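Local coordinates for putative peptide ABC-transport system periplasmic peptide-binding protein (Campylobacter jejuni, PDB 4OEV), which binds nickel(II) outside the cytoplasm, here together with oxalate, as the extracytoplasmic solute-binding component of an ABC-type nickel importer, at residues A10-E14 / K195-D199; D249-L253 / K329-F333; I271-L275 / S346-I350. All coordinates share one frame; numbering follows the deposited sequence.

Overall arrangement
Of the three contacts, interaction 1 lies at the nickel site and the other two away from it. Interaction 1 pairs two parallel strands, and the loop leaving the first of them brings the Asn13 side chain to about 5 Å from the nickel and that of Glu12 to about 7 Å from the oxalate. Interaction 3, a helix pair, is centred about 23 Å from interaction 1, with the side chain of Leu347 about 10 Å from the oxalate. Interaction 2, a loop against a strand, lies about 35 Å from interaction 1 between centres. Interactions 2 and 3 are linked by sequence, since strand 329-338 leads into helix 342-357; their nearest atoms remain about 9 Å apart.

Interaction 1: A10-E14 / K195-D199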
loop_
_atom_site.group_PDB
_atom_site.type_symbol
_atom_site.label_atom_id
_atom_site.label_comp_id
_atom_site.label_asym_id
_atom_site.label_seq_id
_atom_site.Cartn_x
_atom_site.Cartn_y
_atom_site.Cartn_z
ATOM N N ALA A 10 -2.563 17.861 -1.587
ATOM C CA ALA A 10 -2.102 17.283 -0.343
ATOM C C ALA A 10 -1.990 15.773 -0.463
ATOM O O ALA A 10 -2.884 15.100 -0.991
ATOM C CB ALA A 10 -3.082 17.635 0.823
ATOM N N VAL A 11 -0.913 15.239 0.095
ATOM C CA VAL A 11 -0.724 13.792 0.162
ATOM C C VAL A 11 -0.246 13.393 1.559
ATOM O O VAL A 11 0.660 14.030 2.106
ATOM C CB VAL A 11 0.271 13.313 -0.906
ATOM C CG1 VAL A 11 0.596 11.836 -0.682
ATOM C CG2 VAL A 11 -0.356 13.504 -2.291
ATOM N N GLU A 12 -0.851 12.357 2.129
ATOM C CA GLU A 12 -0.521 11.965 3.543
ATOM C C GLU A 12 0.970 11.599 3.780
ATOM O O GLU A 12 1.604 12.102 4.733
ATOM C CB GLU A 12 -1.407 10.823 3.974
ATOM C CG GLU A 12 -1.191 10.379 5.444
ATOM C CD GLU A 12 -1.911 9.118 5.745
ATOM O OE1 GLU A 12 -2.561 8.607 4.812
ATOM O OE2 GLU A 12 -1.835 8.621 6.903
ATOM N N ASN A 13 1.526 10.772 2.880
ATOM C CA ASN A 13 2.868 10.216 3.022
ATOM C C ASN A 13 3.824 10.807 2.002
ATOM O O ASN A 13 3.402 11.200 0.919
ATOM C CB ASN A 13 2.815 8.695 2.856
ATOM C CG ASN A 13 1.906 8.051 3.861
ATOM O OD1 ASN A 13 2.257 7.959 5.031
ATOM N ND2 ASN A 13 0.724 7.605 3.421
ATOM N N GLU A 14 5.089 10.898 2.376
ATOM C CA GLU A 14 6.132 11.314 1.491
ATOM C C GLU A 14 7.131 10.160 1.387
ATOM O O GLU A 14 6.933 9.088 1.977
ATOM C CB GLU A 14 6.792 12.594 1.998
ATOM C CG GLU A 14 7.322 12.500 3.413
ATOM C CD GLU A 14 8.022 13.771 3.867
ATOM O OE1 GLU A 14 8.186 14.696 3.034
ATOM O OE2 GLU A 14 8.419 13.829 5.057
ATOM N N LYS A 195 2.019 18.554 -1.505
ATOM C CA LYS A 195 2.254 19.053 -0.174
ATOM C C LYS A 195 2.096 17.927 0.845
ATOM O O LYS A 195 1.155 17.115 0.781
ATOM C CB LYS A 195 1.291 20.213 0.111
ATOM C CG LYS A 195 1.644 21.027 1.313
ATOM C CD LYS A 195 0.812 22.323 1.367
ATOM C CE LYS A 195 1.097 23.026 2.661
ATOM N NZ LYS A 195 0.423 24.341 2.745
ATOM N N HIS A 196 3.038 17.862 1.774
ATOM C CA HIS A 196 3.022 16.804 2.769
ATOM C C HIS A 196 2.113 17.152 3.927
ATOM O O HIS A 196 2.505 17.915 4.809
ATOM C CB HIS A 196 4.423 16.533 3.309
ATOM C CG HIS A 196 4.455 15.466 4.373
ATOM N ND1 HIS A 196 5.194 15.589 5.530
ATOM C CD2 HIS A 196 3.849 14.253 4.440
ATOM C CE1 HIS A 196 5.025 14.506 6.278
ATOM N NE2 HIS A 196 4.217 13.676 5.636
ATOM N N ILE A 197 0.911 16.582 3.948
ATOM C CA ILE A 197 -0.017 16.842 5.074
ATOM C C ILE A 197 -0.574 15.534 5.588
ATOM O O ILE A 197 -1.496 14.963 4.977
ATOM C CB ILE A 197 -1.169 17.797 4.664
ATOM C CG1 ILE A 197 -0.605 19.125 4.172
ATOM C CG2 ILE A 197 -2.139 18.016 5.858
ATOM C CD1 ILE A 197 -1.686 20.116 3.659
ATOM N N PHE A 198 -0.028 15.051 6.714
ATOM C CA PHE A 198 -0.380 13.708 7.170
ATOM C C PHE A 198 -1.558 13.693 8.158
ATOM O O PHE A 198 -1.941 12.625 8.643
ATOM C CB PHE A 198 0.869 12.997 7.752
ATOM C CG PHE A 198 1.277 13.402 9.186
ATOM C CD1 PHE A 198 0.875 14.600 9.779
ATOM C CD2 PHE A 198 2.106 12.544 9.934
ATOM C CE1 PHE A 198 1.274 14.937 11.077
ATOM C CE2 PHE A 198 2.510 12.875 11.232
ATOM C CZ PHE A 198 2.084 14.078 11.809
ATOM N N ASP A 199 -2.123 14.864 8.441
ATOM C CA ASP A 199 -3.283 14.992 9.341
ATOM C C ASP A 199 -4.424 15.652 8.560
ATOM O O ASP A 199 -4.273 16.779 8.128
ATOM C CB ASP A 199 -2.906 15.815 10.574
ATOM C CG ASP A 199 -4.041 15.930 11.602
ATOM O OD1 ASP A 199 -3.718 15.976 12.808
ATOM O OD2 ASP A 199 -5.239 15.965 11.225
HETATM O O HOH W 1 -3.982 10.322 8.183
#
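Lys195 meets the strand of Ala10 and Val11 through its backbone: Lys195 O accepts from Val11 N at 2.9 Å with an N-H...O angle of 166°. The aliphatic start of Lys195 lies on the same sheet face as Ala10, while the extended chain carries NZ away to a salt bridge with Glu206. His196 does most with its side chain. Its CG stands anti to the backbone N (chi1 178°), and the ring reaches the loop after Val11, where the Glu14 carboxylate stacks on one face with planes 12° apart and CD 3.7 Å above the ring plane. Glu14 CG adds a CH-pi contact to the same ring, 4.0 Å from its centroid. At the ring edge lies Glu12 O, 3.1 Å from His196 CD2, and ND1 is held by Gly171 O, which helps fix the ring's rotation. Ile197 N then donates to Val11 O at 3.2 Å, and Ile197 CD1 touches Ala10 CB at 4.0 Å. Phe198 CB lies 3.2 Å from Glu12 O, while a water donates to Phe198 O and, weakly, to Glu12 OE2. Glu12 OE1 is hydrogen-bonded to ND1 of His481, a nickel ligand, so Glu12 is a second-shell residue of the metal site. The bridges Ala10-Lys195 and Val11-His196 are parallel and join strand 6-11 to strand 191-196 in a mixed sheet; Ala10 also bonds to Ala214 through its backbone. Past the sheet, Ile197 packs on helix 200-208, whose N-cap is Asp199.

Interaction 2: D249-L253 / K329-F333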
loop_
_atom_site.group_PDB
_atom_site.type_symbol
_atom_site.label_atom_id
_atom_site.label_comp_id
_atom_site.label_asym_id
_atom_site.label_seq_id
_atom_site.Cartn_x
_atom_site.Cartn_y
_atom_site.Cartn_z
ATOM N N ASP A 249 5.606 -11.480 19.198
ATOM C CA ASP A 249 6.596 -11.599 20.260
ATOM C C ASP A 249 5.946 -11.395 21.659
ATOM O O ASP A 249 6.558 -11.712 22.683
ATOM C CB ASP A 249 7.735 -10.575 20.167
ATOM C CG ASP A 249 8.649 -10.802 18.937
ATOM O OD1 ASP A 249 8.481 -11.867 18.277
ATOM O OD2 ASP A 249 9.499 -9.898 18.687
ATOM N N ASN A 250 4.758 -10.811 21.693
ATOM C CA ASN A 250 4.101 -10.498 22.993
ATOM C C ASN A 250 3.677 -11.772 23.711
ATOM O O ASN A 250 3.113 -12.662 23.077
ATOM C CB ASN A 250 2.893 -9.574 22.730
ATOM C CG ASN A 250 2.107 -9.271 24.016
ATOM O OD1 ASN A 250 1.212 -10.028 24.355
ATOM N ND2 ASN A 250 2.445 -8.191 24.717
ATOM N N GLU A 251 3.902 -11.870 25.032
ATOM C CA GLU A 251 3.681 -13.143 25.751
ATOM C C GLU A 251 2.211 -13.608 25.703
ATOM O O GLU A 251 1.923 -14.809 25.622
ATOM C CB GLU A 251 4.145 -13.031 27.229
ATOM C CG GLU A 251 3.367 -11.988 28.049
ATOM C CD GLU A 251 3.668 -12.046 29.550
ATOM O OE1 GLU A 251 3.615 -13.160 30.134
ATOM O OE2 GLU A 251 3.977 -10.979 30.134
ATOM N N PHE A 252 1.275 -12.656 25.637
ATOM C CA PHE A 252 -0.121 -13.027 25.566
ATOM C C PHE A 252 -0.565 -13.211 24.140
ATOM O O PHE A 252 -1.241 -14.203 23.810
ATOM C CB PHE A 252 -1.032 -11.950 26.238
ATOM C CG PHE A 252 -0.657 -11.663 27.644
ATOM C CD1 PHE A 252 -0.747 -12.671 28.610
ATOM C CD2 PHE A 252 -0.205 -10.396 28.022
ATOM C CE1 PHE A 252 -0.379 -12.435 29.930
ATOM C CE2 PHE A 252 0.143 -10.129 29.358
ATOM C CZ PHE A 252 0.080 -11.158 30.310
ATOM N N LEU A 253 -0.233 -12.242 23.290
ATOM C CA LEU A 253 -0.709 -12.265 21.915
ATOM C C LEU A 253 -0.095 -13.434 21.112
ATOM O O LEU A 253 -0.702 -13.877 20.135
ATOM C CB LEU A 253 -0.430 -10.912 21.194
ATOM C CG LEU A 253 -1.155 -9.696 21.807
ATOM C CD1 LEU A 253 -0.898 -8.479 20.896
ATOM C CD2 LEU A 253 -2.675 -9.891 22.060
ATOM N N LYS A 329 -0.574 -12.767 36.448
ATOM C CA LYS A 329 -0.499 -11.675 35.452
ATOM C C LYS A 329 -1.821 -11.441 34.749
ATOM O O LYS A 329 -2.358 -12.359 34.148
ATOM C CB LYS A 329 0.554 -11.973 34.365
ATOM C CG LYS A 329 1.976 -12.100 34.859
ATOM C CD LYS A 329 2.814 -12.787 33.765
ATOM C CE LYS A 329 4.307 -12.683 34.018
ATOM N NZ LYS A 329 5.064 -13.356 32.891
ATOM N N ILE A 330 -2.339 -10.214 34.757
ATOM C CA ILE A 330 -3.575 -9.992 33.992
ATOM C C ILE A 330 -3.268 -9.915 32.493
ATOM O O ILE A 330 -2.185 -9.494 32.075
ATOM C CB ILE A 330 -4.362 -8.721 34.447
ATOM C CG1 ILE A 330 -3.622 -7.462 34.053
ATOM C CG2 ILE A 330 -4.673 -8.755 35.998
ATOM C CD1 ILE A 330 -4.554 -6.239 33.911
ATOM N N LEU A 331 -4.195 -10.421 31.683
ATOM C CA LEU A 331 -4.068 -10.379 30.245
ATOM C C LEU A 331 -4.244 -8.931 29.801
ATOM O O LEU A 331 -5.376 -8.428 29.758
ATOM C CB LEU A 331 -5.106 -11.288 29.570
ATOM C CG LEU A 331 -4.754 -11.840 28.158
ATOM C CD1 LEU A 331 -5.797 -12.853 27.668
ATOM C CD2 LEU A 331 -4.702 -10.714 27.160
ATOM N N GLU A 332 -3.129 -8.253 29.526
ATOM C CA GLU A 332 -3.147 -6.845 29.111
ATOM C C GLU A 332 -2.033 -6.527 28.126
ATOM O O GLU A 332 -1.032 -7.234 28.069
ATOM C CB GLU A 332 -3.023 -5.893 30.313
ATOM C CG GLU A 332 -1.618 -5.715 30.869
ATOM C CD GLU A 332 -1.603 -4.852 32.132
ATOM O OE1 GLU A 332 -2.458 -3.940 32.240
ATOM O OE2 GLU A 332 -0.745 -5.096 33.019
ATOM N N PHE A 333 -2.205 -5.454 27.358
ATOM C CA PHE A 333 -1.230 -5.105 26.331
ATOM C C PHE A 333 -1.548 -3.721 25.762
ATOM O O PHE A 333 -2.607 -3.153 26.056
ATOM C CB PHE A 333 -1.197 -6.168 25.214
ATOM C CG PHE A 333 -2.523 -6.388 24.547
ATOM C CD1 PHE A 333 -2.873 -5.639 23.445
ATOM C CD2 PHE A 333 -3.434 -7.323 25.041
ATOM C CE1 PHE A 333 -4.113 -5.823 22.832
ATOM C CE2 PHE A 333 -4.681 -7.520 24.444
ATOM C CZ PHE A 333 -5.029 -6.756 23.331
HETATM O O HOH W 2 1.727 -7.315 27.417
HETATM O O HOH W 3 6.403 -11.574 30.926
#
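The Phe252 ring is sandwiched between Leu331 and its own chain neighbour. Leu331 CA sits over one face, 4.1 Å from the centroid and only 6° off the normal, a CH-pi contact; Glu251 CG covers the opposite face. Lys329 CB approaches the ring edge near its plane. Two carbonyl oxygens come in obliquely, Ile330 O at 3.3 Å from Phe252 CZ and Glu332 O at 3.3 Å from Phe252 CD2, so the ring spans the backbone from Ile330 to Glu332. The second aromatic, Phe333, receives Leu253 CD2 over one face, 4.0 Å from the centroid, with the two side chains crossing at about a right angle.

Polar groups border this apolar centre. With CG set between the backbone N and the carbonyl carbon (chi1 63°), the Glu251 chain runs across the Phe252 ring and delivers its carboxylate to Lys329: NZ donates to Glu251 OE1 at 3.1 Å, on the syn side and 15° out of the carboxylate plane. A water accepts from Lys329 NZ and donates weakly to Glu251 OE2, supplementing this salt bridge between two solvent-exposed residues. Another water accepts a hydrogen bond from Asn250 ND2 and donates one to Glu332 O, tying the loop to the strand backbone.

Asn250 OD1 shapes the loop itself. It accepts from Leu253 N at 2.9 Å, in the carbonyl plane on a lone pair, and from Phe252 N, which lies above that plane. The bond from Phe252 N, two residues on, closes an Asx turn, and that from Leu253 N, three on, makes an Asx motif; here they stabilise the turn between strand 241-246 and helix 256-265 that presents Phe252 and Leu253 to strand 329-338.

Interaction 3: I271-L275 / S346-I350; sequences IVKNL and SLAGI
Leu275 and Ile271, one helical turn apart, mesh with Ser346, Leu347 and Ile350 in a largely apolar interface that buries 241 Å², both sides summed. Leu275 supplies the broadest contact. Its CD1 methyl presses on Ser346 CB at 3.6 Å; CD2 meets that atom too, and alone of the two methyls goes on to Leu347 CD2 and Ile350 CD1. Its CG lies anti to the backbone N (chi1 175°), which extends the fork across to the opposing helix. Ile271 uses its branches separately: CG2 touches Leu347 CD2 at 3.7 Å, the side chains crossing at about a right angle, and CG1 meets Ile350 CG2, also at 3.7 Å, where the approach is oblique. Leu347 CD2 thus touches both Ile271 and Leu275, and Ile350 does the same with different methyls, CG2 for the former and CD1 for the latter.

Helical backbone bonds set the spacing behind these side chains. Leu275 N donates to Ile271 O at 2.8 Å, and Ile350 N to Ser346 O at 3.0 Å, so each pair projects from consecutive turns. The nearest backbones are those of Leu275 and Ser346, with CA atoms 7.8 Å apart. Ser346 OG forms a weak hydrogen bond with Pro342 O within its own helix. Farther out, Ala348 packs on Ile335 and Ala337, which places helix 342-357 between strand 329-338 and the C-terminal part of helix 268-274.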
loop_
_atom_site.group_PDB
_atom_site.type_symbol
_atom_site.label_atom_id
_atom_site.label_comp_id
_atom_site.label_asym_id
_atom_site.label_seq_id
_atom_site.Cartn_x
_atom_site.Cartn_y
_atom_site.Cartn_z
ATOM N N ILE A 271 -18.984 -1.310 14.096
ATOM C CA ILE A 271 -17.945 -0.346 13.747
ATOM C C ILE A 271 -18.170 0.295 12.383
ATOM O O ILE A 271 -18.098 1.520 12.221
ATOM C CB ILE A 271 -16.568 -1.030 13.752
ATOM C CG1 ILE A 271 -16.047 -1.178 15.175
ATOM C CG2 ILE A 271 -15.552 -0.261 12.894
ATOM C CD1 ILE A 271 -14.768 -1.977 15.196
ATOM N N VAL A 272 -18.424 -0.542 11.389
ATOM C CA VAL A 272 -18.633 -0.047 10.049
ATOM C C VAL A 272 -19.909 0.767 9.962
ATOM O O VAL A 272 -19.950 1.828 9.323
ATOM C CB VAL A 272 -18.684 -1.204 9.049
ATOM C CG1 VAL A 272 -19.177 -0.709 7.696
ATOM C CG2 VAL A 272 -17.328 -1.810 8.942
ATOM N N LYS A 273 -20.960 0.265 10.600
ATOM C CA LYS A 273 -22.225 0.965 10.628
ATOM C C LYS A 273 -22.055 2.334 11.266
ATOM O O LYS A 273 -22.471 3.349 10.700
ATOM C CB LYS A 273 -23.277 0.156 11.385
ATOM C CG LYS A 273 -24.605 0.866 11.561
ATOM C CD LYS A 273 -25.561 0.019 12.425
ATOM C CE LYS A 273 -24.971 -0.236 13.834
ATOM N NZ LYS A 273 -25.539 -1.396 14.606
ATOM N N ASN A 274 -21.431 2.370 12.440
ATOM C CA ASN A 274 -21.461 3.580 13.249
ATOM C C ASN A 274 -20.280 4.523 13.077
ATOM O O ASN A 274 -20.474 5.724 12.893
ATOM C CB ASN A 274 -21.633 3.192 14.711
ATOM C CG ASN A 274 -22.936 2.436 14.945
ATOM O OD1 ASN A 274 -24.001 2.862 14.471
ATOM N ND2 ASN A 274 -22.860 1.305 15.648
ATOM N N LEU A 275 -19.060 4.015 13.154
ATOM C CA LEU A 275 -17.912 4.901 13.031
ATOM C C LEU A 275 -17.679 5.358 11.592
ATOM O O LEU A 275 -17.430 6.554 11.325
ATOM C CB LEU A 275 -16.650 4.217 13.549
ATOM C CG LEU A 275 -15.340 4.973 13.377
ATOM C CD1 LEU A 275 -15.391 6.317 14.113
ATOM C CD2 LEU A 275 -14.228 4.091 13.898
ATOM N N SER A 346 -9.856 6.380 16.572
ATOM C CA SER A 346 -11.209 5.946 16.934
ATOM C C SER A 346 -11.273 4.436 17.038
ATOM O O SER A 346 -11.845 3.886 17.964
ATOM C CB SER A 346 -12.239 6.439 15.922
ATOM O OG SER A 346 -12.468 7.832 16.098
ATOM N N LEU A 347 -10.689 3.757 16.059
ATOM C CA LEU A 347 -10.646 2.309 16.099
ATOM C C LEU A 347 -9.906 1.714 17.300
ATOM O O LEU A 347 -10.371 0.715 17.849
ATOM C CB LEU A 347 -10.005 1.782 14.796
ATOM C CG LEU A 347 -10.917 1.889 13.576
ATOM C CD1 LEU A 347 -10.064 1.522 12.325
ATOM C CD2 LEU A 347 -12.172 1.031 13.704
ATOM N N ALA A 348 -8.768 2.302 17.701
ATOM C CA ALA A 348 -8.016 1.835 18.858
ATOM C C ALA A 348 -8.870 1.998 20.131
ATOM O O ALA A 348 -8.824 1.151 21.044
ATOM C CB ALA A 348 -6.722 2.590 19.008
ATOM N N GLY A 349 -9.611 3.093 20.191
ATOM C CA GLY A 349 -10.564 3.334 21.277
ATOM C C GLY A 349 -11.691 2.313 21.340
ATOM O O GLY A 349 -12.065 1.860 22.432
ATOM N N ILE A 350 -12.236 1.936 20.195
ATOM C CA ILE A 350 -13.327 0.983 20.128
ATOM C C ILE A 350 -12.829 -0.417 20.524
ATOM O O ILE A 350 -13.463 -1.097 21.366
ATOM C CB ILE A 350 -13.961 0.977 18.730
ATOM C CG1 ILE A 350 -14.682 2.307 18.503
ATOM C CG2 ILE A 350 -14.992 -0.137 18.612
ATOM C CD1 ILE A 350 -15.181 2.493 17.082
#